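Local coordinates for thioesterase domain-containing protein (Pyrococcus horikoshii, PDB 1IXL), which is of unknown function but adopts a hot-dog fold and, judged from its family, may hydrolyse acyl-CoA thioesters, at residues 95-98 with 99-102. Sequence-based numbering, arbitrary orientation.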
loop_
_atom_site.group_PDB
_atom_site.type_symbol
_atom_site.label_atom_id
_atom_site.label_comp_id
_atom_site.label_asym_id
_atom_site.label_seq_id
_atom_site.Cartn_x
_atom_site.Cartn_y
_atom_site.Cartn_z
ATOM N N GLU A 95 3.512 10.264 -11.375
ATOM C CA GLU A 95 4.565 10.582 -12.326
ATOM C C GLU A 95 5.057 9.301 -12.952
ATOM O O GLU A 95 5.472 8.372 -12.258
ATOM C CB GLU A 95 5.751 11.274 -11.650
ATOM C CG GLU A 95 5.570 12.753 -11.397
ATOM C CD GLU A 95 6.791 13.376 -10.736
ATOM O OE1 GLU A 95 7.873 13.385 -11.362
ATOM O OE2 GLU A 95 6.661 13.848 -9.589
ATOM N N ASP A 96 4.996 9.227 -14.273
ATOM C CA ASP A 96 5.485 8.034 -14.937
ATOM C C ASP A 96 6.789 8.407 -15.616
ATOM O O ASP A 96 6.800 9.147 -16.598
ATOM C CB ASP A 96 4.491 7.530 -15.974
ATOM C CG ASP A 96 4.888 6.183 -16.530
ATOM O OD1 ASP A 96 6.030 6.062 -17.037
ATOM O OD2 ASP A 96 4.065 5.243 -16.446
ATOM N N LEU A 97 7.887 7.893 -15.081
ATOM C CA LEU A 97 9.208 8.181 -15.612
ATOM C C LEU A 97 9.770 6.912 -16.249
ATOM O O LEU A 97 10.904 6.509 -15.991
ATOM C CB LEU A 97 10.103 8.675 -14.467
ATOM C CG LEU A 97 9.415 9.801 -13.684
ATOM C CD1 LEU A 97 10.145 10.078 -12.384
ATOM C CD2 LEU A 97 9.350 11.056 -14.549
ATOM N N GLY A 98 8.954 6.294 -17.097
ATOM C CA GLY A 98 9.353 5.067 -17.752
ATOM C C GLY A 98 9.358 3.914 -16.765
ATOM O O GLY A 98 8.318 3.546 -16.223
ATOM N N LYS A 99 10.539 3.359 -16.516
ATOM C CA LYS A 99 10.686 2.240 -15.603
ATOM C C LYS A 99 10.549 2.663 -14.152
ATOM O O LYS A 99 10.391 1.822 -13.277
ATOM C CB LYS A 99 12.030 1.542 -15.822
ATOM C CG LYS A 99 13.234 2.467 -16.001
ATOM C CD LYS A 99 13.149 3.345 -17.263
ATOM C CE LYS A 99 14.534 3.748 -17.759
ATOM N NZ LYS A 99 15.451 4.150 -16.652
ATOM N N LYS A 100 10.631 3.964 -13.896
ATOM C CA LYS A 100 10.458 4.458 -12.539
ATOM C C LYS A 100 9.097 5.121 -12.486
ATOM O O LYS A 100 8.728 5.884 -13.393
ATOM C CB LYS A 100 11.525 5.483 -12.142
ATOM C CG LYS A 100 11.411 5.858 -10.650
ATOM C CD LYS A 100 12.490 6.819 -10.145
ATOM C CE LYS A 100 12.067 8.272 -10.311
ATOM N NZ LYS A 100 12.999 9.223 -9.646
ATOM N N LYS A 101 8.357 4.833 -11.414
ATOM C CA LYS A 101 7.026 5.376 -11.211
ATOM C C LYS A 101 6.926 6.027 -9.828
ATOM O O LYS A 101 7.355 5.446 -8.841
ATOM C CB LYS A 101 6.007 4.243 -11.300
ATOM C CG LYS A 101 6.208 3.313 -12.500
ATOM C CD LYS A 101 5.764 3.984 -13.790
ATOM C CE LYS A 101 5.828 3.029 -14.984
ATOM N NZ LYS A 101 5.096 1.756 -14.748
ATOM N N ILE A 102 6.390 7.238 -9.760
ATOM C CA ILE A 102 6.218 7.902 -8.468
ATOM C C ILE A 102 4.736 7.726 -8.131
ATOM O O ILE A 102 3.862 8.129 -8.891
ATOM C CB ILE A 102 6.585 9.393 -8.536
ATOM C CG1 ILE A 102 8.071 9.541 -8.868
ATOM C CG2 ILE A 102 6.307 10.066 -7.200
ATOM C CD1 ILE A 102 8.513 11.002 -9.105
#
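Leu97 and Lys100 close a hairpin: Leu97 N reaches Lys100 O at 2.8 Å, and the return backbone bond is weak. Ile102 N meets Glu95 O almost straight (2.9 Å, 173°), while Glu95 N gives a longer bond to Ile102 O. The link is a type II' turn with Gly98 and Lys99 at its corners; Gly98 has a positive phi (72°), which glycine adopts readily. Asp96 OD1 braces the turn by accepting from Gly98 N at 2.9 Å, an Asx turn. This turn joins strands 86-97 and 100-109, neighbours in the antiparallel hot-dog sheet.

On the Asp96-Lys101 face, CG of Asp96 anti to the backbone N (chi1 -172°) brings the carboxylate alongside the bent chain of Lys101, OD2 3.4 Å from Lys101 CD. Asp96 OD2 lies 4.0 Å from Lys101 NZ, beyond a salt bridge; the amine makes a long, weak ion pair with Glu65. Were an alanine to replace Lys101, the Asp96 carboxylate would probably lose its nearby positive charge and the chain it lies against.

On the face of Glu95, Leu97, Lys100 and Ile102, Leu97 CD1 packs tightly on Lys100 CE (3.4 Å) and touches Ile102 CD1 (3.8 Å), a methyl sitting over the face of the Glu95 carboxylate, 3.3 Å from OE1.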